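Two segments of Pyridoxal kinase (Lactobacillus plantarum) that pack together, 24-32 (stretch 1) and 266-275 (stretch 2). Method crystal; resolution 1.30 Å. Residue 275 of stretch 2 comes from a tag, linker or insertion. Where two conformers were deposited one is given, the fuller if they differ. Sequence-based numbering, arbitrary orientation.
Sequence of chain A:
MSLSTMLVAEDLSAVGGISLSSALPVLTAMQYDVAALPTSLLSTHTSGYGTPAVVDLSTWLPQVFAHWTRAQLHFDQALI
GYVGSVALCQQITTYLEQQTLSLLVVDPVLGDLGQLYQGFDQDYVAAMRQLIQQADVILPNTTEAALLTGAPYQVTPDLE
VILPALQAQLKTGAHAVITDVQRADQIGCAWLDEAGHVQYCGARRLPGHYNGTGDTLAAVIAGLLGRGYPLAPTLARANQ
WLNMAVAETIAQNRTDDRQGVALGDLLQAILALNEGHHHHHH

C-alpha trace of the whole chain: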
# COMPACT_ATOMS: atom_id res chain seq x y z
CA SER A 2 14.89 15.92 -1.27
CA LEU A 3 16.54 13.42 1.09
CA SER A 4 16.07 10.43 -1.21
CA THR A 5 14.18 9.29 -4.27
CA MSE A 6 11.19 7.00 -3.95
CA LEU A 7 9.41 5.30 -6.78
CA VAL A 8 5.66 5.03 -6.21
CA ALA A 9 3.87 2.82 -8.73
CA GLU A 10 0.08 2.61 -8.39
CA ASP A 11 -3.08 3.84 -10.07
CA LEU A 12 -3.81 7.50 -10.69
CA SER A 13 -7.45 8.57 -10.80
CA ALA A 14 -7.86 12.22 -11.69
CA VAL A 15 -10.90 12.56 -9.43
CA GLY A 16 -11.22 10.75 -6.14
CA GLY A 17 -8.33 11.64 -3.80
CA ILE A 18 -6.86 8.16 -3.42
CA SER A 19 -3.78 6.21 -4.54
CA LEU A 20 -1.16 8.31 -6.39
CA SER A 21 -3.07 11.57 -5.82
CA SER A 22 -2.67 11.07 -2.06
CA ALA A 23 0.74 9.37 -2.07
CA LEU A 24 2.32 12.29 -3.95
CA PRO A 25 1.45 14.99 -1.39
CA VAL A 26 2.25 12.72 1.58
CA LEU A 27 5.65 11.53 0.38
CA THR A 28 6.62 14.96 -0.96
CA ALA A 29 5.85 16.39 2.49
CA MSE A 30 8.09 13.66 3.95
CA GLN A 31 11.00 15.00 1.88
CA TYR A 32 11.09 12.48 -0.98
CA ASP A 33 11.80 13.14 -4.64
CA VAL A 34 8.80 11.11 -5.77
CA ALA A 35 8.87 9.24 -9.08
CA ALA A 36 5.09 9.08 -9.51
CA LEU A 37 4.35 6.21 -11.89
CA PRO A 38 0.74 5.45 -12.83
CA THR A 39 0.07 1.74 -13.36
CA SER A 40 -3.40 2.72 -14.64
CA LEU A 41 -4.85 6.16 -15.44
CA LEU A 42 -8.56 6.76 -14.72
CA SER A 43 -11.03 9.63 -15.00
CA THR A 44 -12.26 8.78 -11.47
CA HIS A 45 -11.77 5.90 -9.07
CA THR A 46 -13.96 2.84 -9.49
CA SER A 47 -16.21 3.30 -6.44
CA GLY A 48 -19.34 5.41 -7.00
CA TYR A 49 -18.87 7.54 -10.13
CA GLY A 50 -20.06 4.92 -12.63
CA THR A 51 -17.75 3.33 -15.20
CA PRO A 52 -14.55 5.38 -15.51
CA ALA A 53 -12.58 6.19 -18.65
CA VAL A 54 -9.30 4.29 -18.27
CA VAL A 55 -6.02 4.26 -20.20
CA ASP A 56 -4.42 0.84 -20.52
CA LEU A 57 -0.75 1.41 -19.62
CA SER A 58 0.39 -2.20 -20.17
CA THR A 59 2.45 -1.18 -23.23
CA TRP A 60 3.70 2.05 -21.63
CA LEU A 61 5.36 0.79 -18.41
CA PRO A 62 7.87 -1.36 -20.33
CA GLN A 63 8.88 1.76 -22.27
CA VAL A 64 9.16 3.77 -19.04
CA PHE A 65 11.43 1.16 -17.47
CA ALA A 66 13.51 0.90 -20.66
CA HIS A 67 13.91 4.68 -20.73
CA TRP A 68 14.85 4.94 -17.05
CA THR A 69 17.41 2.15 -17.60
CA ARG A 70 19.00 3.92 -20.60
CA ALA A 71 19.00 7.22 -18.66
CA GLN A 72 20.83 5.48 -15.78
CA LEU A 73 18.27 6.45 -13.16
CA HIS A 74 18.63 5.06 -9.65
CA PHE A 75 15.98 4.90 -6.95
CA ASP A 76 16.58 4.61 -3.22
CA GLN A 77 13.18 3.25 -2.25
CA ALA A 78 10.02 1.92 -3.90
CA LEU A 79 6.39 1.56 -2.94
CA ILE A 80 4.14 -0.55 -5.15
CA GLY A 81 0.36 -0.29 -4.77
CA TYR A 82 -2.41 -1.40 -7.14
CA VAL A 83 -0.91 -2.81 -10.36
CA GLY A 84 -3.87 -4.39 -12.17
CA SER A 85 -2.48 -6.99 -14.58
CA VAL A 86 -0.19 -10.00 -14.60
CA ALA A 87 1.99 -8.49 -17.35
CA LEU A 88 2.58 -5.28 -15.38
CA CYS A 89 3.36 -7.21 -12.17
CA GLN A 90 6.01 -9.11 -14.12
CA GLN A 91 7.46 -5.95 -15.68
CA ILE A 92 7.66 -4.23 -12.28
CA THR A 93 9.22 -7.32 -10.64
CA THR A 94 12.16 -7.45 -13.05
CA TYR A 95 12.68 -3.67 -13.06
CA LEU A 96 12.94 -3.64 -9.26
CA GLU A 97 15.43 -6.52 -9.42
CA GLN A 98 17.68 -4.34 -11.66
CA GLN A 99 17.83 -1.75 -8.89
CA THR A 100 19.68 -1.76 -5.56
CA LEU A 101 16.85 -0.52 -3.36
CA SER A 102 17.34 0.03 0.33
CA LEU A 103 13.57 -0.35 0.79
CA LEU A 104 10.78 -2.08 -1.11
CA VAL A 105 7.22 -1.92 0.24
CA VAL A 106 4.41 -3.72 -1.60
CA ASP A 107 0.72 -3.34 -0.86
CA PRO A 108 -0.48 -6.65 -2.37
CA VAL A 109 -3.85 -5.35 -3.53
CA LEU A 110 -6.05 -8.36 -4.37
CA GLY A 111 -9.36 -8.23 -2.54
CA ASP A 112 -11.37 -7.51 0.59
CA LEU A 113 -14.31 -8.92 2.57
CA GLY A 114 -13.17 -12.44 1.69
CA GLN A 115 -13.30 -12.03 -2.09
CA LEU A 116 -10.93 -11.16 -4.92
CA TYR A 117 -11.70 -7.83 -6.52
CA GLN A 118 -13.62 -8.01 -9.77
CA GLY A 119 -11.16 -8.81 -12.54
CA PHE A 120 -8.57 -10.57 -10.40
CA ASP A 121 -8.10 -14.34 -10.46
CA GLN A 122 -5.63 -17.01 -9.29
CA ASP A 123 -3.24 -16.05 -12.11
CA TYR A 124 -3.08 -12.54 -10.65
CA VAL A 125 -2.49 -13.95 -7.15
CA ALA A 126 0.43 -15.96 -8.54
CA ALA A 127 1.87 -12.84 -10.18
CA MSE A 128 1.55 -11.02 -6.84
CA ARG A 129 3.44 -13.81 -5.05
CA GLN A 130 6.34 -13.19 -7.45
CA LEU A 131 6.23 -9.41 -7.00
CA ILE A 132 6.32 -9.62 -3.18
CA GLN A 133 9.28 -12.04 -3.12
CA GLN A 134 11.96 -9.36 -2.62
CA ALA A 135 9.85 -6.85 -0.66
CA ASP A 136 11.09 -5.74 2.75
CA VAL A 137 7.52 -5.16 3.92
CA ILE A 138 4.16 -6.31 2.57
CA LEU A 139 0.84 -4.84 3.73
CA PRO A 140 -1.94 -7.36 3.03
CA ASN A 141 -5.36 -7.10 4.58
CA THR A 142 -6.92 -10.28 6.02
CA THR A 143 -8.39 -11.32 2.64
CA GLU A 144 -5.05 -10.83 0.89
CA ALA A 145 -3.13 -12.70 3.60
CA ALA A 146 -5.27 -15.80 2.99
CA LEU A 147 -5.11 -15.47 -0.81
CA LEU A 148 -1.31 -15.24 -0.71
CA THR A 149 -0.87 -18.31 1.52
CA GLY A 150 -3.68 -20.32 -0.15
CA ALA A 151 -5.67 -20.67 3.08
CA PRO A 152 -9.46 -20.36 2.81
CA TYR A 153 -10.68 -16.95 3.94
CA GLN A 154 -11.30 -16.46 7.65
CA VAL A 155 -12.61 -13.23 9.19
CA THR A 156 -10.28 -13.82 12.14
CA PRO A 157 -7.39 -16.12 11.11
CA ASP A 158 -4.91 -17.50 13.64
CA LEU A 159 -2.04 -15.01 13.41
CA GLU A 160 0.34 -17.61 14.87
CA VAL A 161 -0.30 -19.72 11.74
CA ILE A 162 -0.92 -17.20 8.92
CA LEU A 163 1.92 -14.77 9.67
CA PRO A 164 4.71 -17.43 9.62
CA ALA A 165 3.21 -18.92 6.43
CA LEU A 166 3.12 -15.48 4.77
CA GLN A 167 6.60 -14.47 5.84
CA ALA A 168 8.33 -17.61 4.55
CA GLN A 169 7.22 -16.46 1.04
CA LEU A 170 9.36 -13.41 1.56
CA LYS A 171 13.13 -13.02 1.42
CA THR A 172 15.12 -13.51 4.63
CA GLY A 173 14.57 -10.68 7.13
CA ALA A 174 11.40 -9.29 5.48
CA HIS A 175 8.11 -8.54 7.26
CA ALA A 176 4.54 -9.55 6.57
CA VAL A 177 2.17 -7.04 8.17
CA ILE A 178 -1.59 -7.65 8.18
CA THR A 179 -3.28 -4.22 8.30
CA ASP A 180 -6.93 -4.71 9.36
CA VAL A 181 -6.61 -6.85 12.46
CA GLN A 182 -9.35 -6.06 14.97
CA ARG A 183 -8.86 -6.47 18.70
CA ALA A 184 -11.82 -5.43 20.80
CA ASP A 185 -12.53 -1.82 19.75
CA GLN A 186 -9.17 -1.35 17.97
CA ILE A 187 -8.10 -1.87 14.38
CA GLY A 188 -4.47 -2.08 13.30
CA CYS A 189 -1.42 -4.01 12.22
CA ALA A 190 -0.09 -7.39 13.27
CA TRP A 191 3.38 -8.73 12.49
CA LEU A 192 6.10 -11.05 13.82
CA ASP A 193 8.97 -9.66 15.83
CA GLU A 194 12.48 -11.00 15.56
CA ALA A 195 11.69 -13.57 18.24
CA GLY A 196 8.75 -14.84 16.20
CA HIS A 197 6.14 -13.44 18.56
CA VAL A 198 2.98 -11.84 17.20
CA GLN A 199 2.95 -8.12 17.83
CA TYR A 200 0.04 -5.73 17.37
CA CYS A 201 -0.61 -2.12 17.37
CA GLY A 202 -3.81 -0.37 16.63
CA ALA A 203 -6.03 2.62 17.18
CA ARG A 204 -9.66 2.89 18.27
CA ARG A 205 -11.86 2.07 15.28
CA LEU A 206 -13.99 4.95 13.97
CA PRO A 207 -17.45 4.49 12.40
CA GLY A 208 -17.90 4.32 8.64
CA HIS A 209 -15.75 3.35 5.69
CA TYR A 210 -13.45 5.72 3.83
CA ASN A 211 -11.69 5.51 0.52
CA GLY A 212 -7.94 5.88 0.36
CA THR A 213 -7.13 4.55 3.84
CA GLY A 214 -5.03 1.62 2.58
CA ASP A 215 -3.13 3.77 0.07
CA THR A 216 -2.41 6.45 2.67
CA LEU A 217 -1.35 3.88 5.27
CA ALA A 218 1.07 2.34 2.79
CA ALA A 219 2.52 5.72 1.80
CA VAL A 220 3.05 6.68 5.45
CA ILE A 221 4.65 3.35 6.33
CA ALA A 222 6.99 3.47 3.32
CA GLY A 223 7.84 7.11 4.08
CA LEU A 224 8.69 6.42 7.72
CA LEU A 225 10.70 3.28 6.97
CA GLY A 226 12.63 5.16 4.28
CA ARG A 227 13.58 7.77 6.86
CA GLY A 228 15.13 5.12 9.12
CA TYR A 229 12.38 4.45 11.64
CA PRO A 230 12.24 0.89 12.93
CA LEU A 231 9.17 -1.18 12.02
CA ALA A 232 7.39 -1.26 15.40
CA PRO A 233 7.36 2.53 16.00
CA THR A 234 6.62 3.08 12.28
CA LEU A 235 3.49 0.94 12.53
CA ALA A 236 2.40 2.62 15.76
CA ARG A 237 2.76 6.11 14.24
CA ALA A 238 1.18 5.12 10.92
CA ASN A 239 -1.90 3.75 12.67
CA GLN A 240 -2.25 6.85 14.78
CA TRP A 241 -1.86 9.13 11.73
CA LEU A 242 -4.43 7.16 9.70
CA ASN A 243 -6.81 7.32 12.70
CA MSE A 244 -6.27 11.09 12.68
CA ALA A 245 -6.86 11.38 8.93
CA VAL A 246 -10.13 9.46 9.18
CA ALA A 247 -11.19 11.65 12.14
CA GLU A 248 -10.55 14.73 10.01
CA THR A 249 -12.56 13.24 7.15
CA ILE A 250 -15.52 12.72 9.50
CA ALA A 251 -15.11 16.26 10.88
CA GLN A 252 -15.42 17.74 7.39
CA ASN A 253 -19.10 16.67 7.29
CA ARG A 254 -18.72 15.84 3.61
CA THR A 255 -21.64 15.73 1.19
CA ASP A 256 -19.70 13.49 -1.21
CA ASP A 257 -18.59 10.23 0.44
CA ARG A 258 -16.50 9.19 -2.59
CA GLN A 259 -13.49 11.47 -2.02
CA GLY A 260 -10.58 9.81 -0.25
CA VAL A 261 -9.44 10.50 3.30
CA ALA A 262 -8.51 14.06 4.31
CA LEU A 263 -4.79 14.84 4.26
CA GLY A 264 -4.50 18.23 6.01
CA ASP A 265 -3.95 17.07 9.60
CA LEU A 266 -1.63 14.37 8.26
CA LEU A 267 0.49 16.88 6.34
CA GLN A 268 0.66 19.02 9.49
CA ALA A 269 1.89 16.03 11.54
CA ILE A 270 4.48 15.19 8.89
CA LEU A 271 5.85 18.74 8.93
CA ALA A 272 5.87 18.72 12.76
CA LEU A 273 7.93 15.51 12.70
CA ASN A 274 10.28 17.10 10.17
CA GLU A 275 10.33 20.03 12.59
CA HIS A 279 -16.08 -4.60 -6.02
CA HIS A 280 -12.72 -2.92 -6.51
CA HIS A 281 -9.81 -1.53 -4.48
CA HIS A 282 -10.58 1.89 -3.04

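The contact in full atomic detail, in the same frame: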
# COMPACT_ATOMS: atom_id res chain seq x y z
N LEU A 24 1.44 11.20 -3.53
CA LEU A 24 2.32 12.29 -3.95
C LEU A 24 2.46 13.38 -2.89
O LEU A 24 3.58 13.71 -2.50
CB LEU A 24 1.89 12.87 -5.31
CG LEU A 24 2.82 12.58 -6.48
CD1 LEU A 24 2.15 12.98 -7.78
CD2 LEU A 24 4.17 13.30 -6.33
N PRO A 25 1.34 13.98 -2.45
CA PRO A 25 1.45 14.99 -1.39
C PRO A 25 2.11 14.46 -0.11
O PRO A 25 2.97 15.13 0.46
CB PRO A 25 -0.01 15.40 -1.14
CG PRO A 25 -0.69 15.14 -2.45
CD PRO A 25 -0.05 13.87 -2.93
N VAL A 26 1.73 13.26 0.34
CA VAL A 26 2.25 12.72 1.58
C VAL A 26 3.77 12.52 1.52
O VAL A 26 4.51 12.97 2.39
CB VAL A 26 1.51 11.42 1.95
CG1 VAL A 26 2.23 10.66 3.06
CG2 VAL A 26 0.07 11.72 2.35
N LEU A 27 4.24 11.85 0.47
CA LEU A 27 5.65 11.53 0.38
C LEU A 27 6.50 12.76 0.03
O LEU A 27 7.63 12.88 0.50
CB LEU A 27 5.88 10.36 -0.58
CG LEU A 27 5.39 9.03 0.03
CD1 LEU A 27 5.15 8.00 -1.06
CD2 LEU A 27 6.35 8.50 1.09
N THR A 28 5.95 13.68 -0.74
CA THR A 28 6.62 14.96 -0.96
C THR A 28 6.80 15.69 0.37
O THR A 28 7.89 16.18 0.67
CB THR A 28 5.84 15.82 -1.97
OG1 THR A 28 5.78 15.13 -3.22
CG2 THR A 28 6.51 17.17 -2.19
N ALA A 29 5.75 15.73 1.19
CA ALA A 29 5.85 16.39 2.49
C ALA A 29 6.89 15.73 3.37
O ALA A 29 7.54 16.38 4.19
CB ALA A 29 4.50 16.42 3.18
N MSE A 30 7.09 14.43 3.20
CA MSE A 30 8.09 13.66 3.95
C MSE A 30 9.48 13.74 3.31
O MSE A 30 10.31 12.96 3.66
CB MSE A 30 7.63 12.18 4.08
CG MSE A 30 6.26 12.03 4.88
SE MSE A 30 5.57 10.18 5.19
CE MSE A 30 7.48 10.05 5.80
N GLN A 31 9.67 14.64 2.38
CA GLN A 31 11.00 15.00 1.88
C GLN A 31 11.55 13.93 0.88
O GLN A 31 12.71 13.78 0.72
CB GLN A 31 11.97 15.28 3.05
CG GLN A 31 11.37 16.11 4.23
CD GLN A 31 12.39 16.26 5.37
OE1 GLN A 31 13.29 16.76 5.11
NE2 GLN A 31 12.30 15.53 6.44
N TYR A 32 10.70 13.31 0.13
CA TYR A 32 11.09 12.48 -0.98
C TYR A 32 10.98 13.18 -2.32
O TYR A 32 10.07 13.91 -2.53
CB TYR A 32 10.22 11.19 -1.02
CG TYR A 32 10.47 10.26 0.16
CD1 TYR A 32 11.47 9.31 0.10
CD2 TYR A 32 9.75 10.38 1.31
CE1 TYR A 32 11.73 8.50 1.17
CE2 TYR A 32 10.00 9.57 2.38
CZ TYR A 32 11.00 8.62 2.29
OH TYR A 32 11.30 7.78 3.30
N LEU A 266 -2.77 15.24 8.53
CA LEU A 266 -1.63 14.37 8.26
C LEU A 266 -0.40 15.15 7.78
O LEU A 266 0.71 14.97 8.28
CB LEU A 266 -2.04 13.28 7.27
CG LEU A 266 -0.95 12.32 6.80
CD1 LEU A 266 -0.23 11.62 7.95
CD2 LEU A 266 -1.54 11.30 5.84
N LEU A 267 -0.62 16.05 6.83
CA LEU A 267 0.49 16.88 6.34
C LEU A 267 1.09 17.73 7.46
O LEU A 267 2.32 17.88 7.55
CB LEU A 267 0.04 17.77 5.17
CG LEU A 267 -0.35 17.02 3.89
CD1 LEU A 267 -0.85 17.99 2.85
CD2 LEU A 267 0.81 16.21 3.33
N GLN A 268 0.23 18.25 8.33
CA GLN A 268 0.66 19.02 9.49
C GLN A 268 1.52 18.18 10.45
O GLN A 268 2.53 18.66 10.98
CB GLN A 268 -0.55 19.60 10.21
CG GLN A 268 -0.23 20.56 11.33
CD GLN A 268 -1.46 21.00 12.08
OE1 GLN A 268 -2.31 20.19 12.44
NE2 GLN A 268 -1.57 22.30 12.32
N ALA A 269 1.13 16.93 10.67
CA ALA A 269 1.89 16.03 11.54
C ALA A 269 3.23 15.66 10.92
O ALA A 269 4.24 15.58 11.63
CB ALA A 269 1.09 14.77 11.86
N ILE A 270 3.25 15.47 9.61
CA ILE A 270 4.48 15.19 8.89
C ILE A 270 5.47 16.35 9.02
O ILE A 270 6.65 16.15 9.33
CB ILE A 270 4.19 14.88 7.41
CG1 ILE A 270 3.56 13.49 7.28
CG2 ILE A 270 5.47 15.00 6.58
CD1 ILE A 270 2.84 13.24 5.97
N LEU A 271 4.99 17.57 8.81
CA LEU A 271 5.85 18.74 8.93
C LEU A 271 6.34 18.93 10.38
O LEU A 271 7.49 19.32 10.60
CB LEU A 271 5.16 19.98 8.38
CG LEU A 271 5.44 20.24 6.89
CD1 LEU A 271 4.86 19.19 5.99
CD2 LEU A 271 4.94 21.59 6.46
N ALA A 272 5.48 18.64 11.35
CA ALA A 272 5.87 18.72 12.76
C ALA A 272 6.97 17.71 13.08
O ALA A 272 7.92 18.04 13.80
CB ALA A 272 4.68 18.53 13.68
N LEU A 273 6.90 16.53 12.51
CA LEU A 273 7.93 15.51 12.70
C LEU A 273 9.22 15.97 12.05
O LEU A 273 10.26 15.81 12.59
CB LEU A 273 7.49 14.17 12.11
CG LEU A 273 8.44 12.98 12.36
CD1 LEU A 273 8.58 12.68 13.89
CD2 LEU A 273 7.93 11.81 11.57
N ASN A 274 9.14 16.54 10.87
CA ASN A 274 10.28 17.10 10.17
C ASN A 274 10.95 18.18 11.03
O ASN A 274 12.14 18.24 11.12
CB ASN A 274 9.85 17.74 8.85
CG ASN A 274 9.40 16.72 7.79
OD1 ASN A 274 9.51 15.58 7.96
ND2 ASN A 274 8.85 17.22 6.72
N GLU A 275 10.12 19.04 11.56
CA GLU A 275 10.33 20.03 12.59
C GLU A 275 10.18 21.41 12.15
O GLU A 275 9.06 21.89 11.93
CB GLU A 275 11.37 19.76 13.66
CG GLU A 275 12.68 19.09 13.32
CD GLU A 275 12.92 17.78 14.06
OE1 GLU A 275 12.37 17.58 15.15
OE2 GLU A 275 13.70 17.03 13.55
O HOH W 1 9.89 13.05 7.04

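This is a nearly parallel helix-helix contact, apolar along most of its length and closed at its C-terminal end by a small polar cluster around one asparagine. The helix of residues 24-29 and that of residues 266-274, more than 230 residues apart in sequence, run in the same direction at an angle of 13°, and their axes come as close as 9.8 Å. The register places Val26 across from Leu267 and Met30, just past the end of its helix, across from Ile270, with CA-CA distances of 6.6 and 6.3 Å.

The center of the contact sets a small residue among larger ones. Ala29 points its CB toward the second helix, and a methyl group there leaves room for three larger side chains to gather: CB lies 3.7 Å from Leu267 CD2, 3.8 Å from Ile270 CG2 and 4.0 Å from Leu271 CD1. Leu267 and Leu271 set out sideways, but their ends come nearer, to this methyl. Ile270 is buried and directed toward the first helix. Ile270 CD1 packs 3.9 Å from Val26 CG1, and both CG2 (3.5 Å) and CD1 (3.8 Å) of Ile270 lie against CG of Met30, which is present as selenomethionine. The other methyl of Val26, CG2, meets CD2 of Leu266 at 3.9 Å, so the two methyls of the beta-branched valine touch two residues one helical turn apart. These contacts are van der Waals in nature, and the buried side chains of Val26, Met30, Leu266 and Ile270 gain by removal from water, while Leu267 and Leu271 stay more open to solvent.

The polar chemistry begins where the first helix ends. Met30 N still bonds to Val26 O at 3.1 Å, but Met30 is the first residue to leave helical phi/psi, and the carbonyl of Ala29 is met by a side chain from the other helix: Asn274 ND2 donates a hydrogen bond to Ala29 O at 3.0 Å. An amide suits this position because it carries a donor and an acceptor side by side. While its nitrogen serves the backbone, its oxygen accepts a weak hydrogen bond from Gln31, whose NE2 stands 3.2 Å from Asn274 OD1. The long glutamine side chain starts sideways and brings its own amide within reach. Water 1 also donates to Asn274 OD1, at 2.7 Å, and makes a weak hydrogen bond to Met30 O at 3.4 Å, adding a bridge between the two stretches.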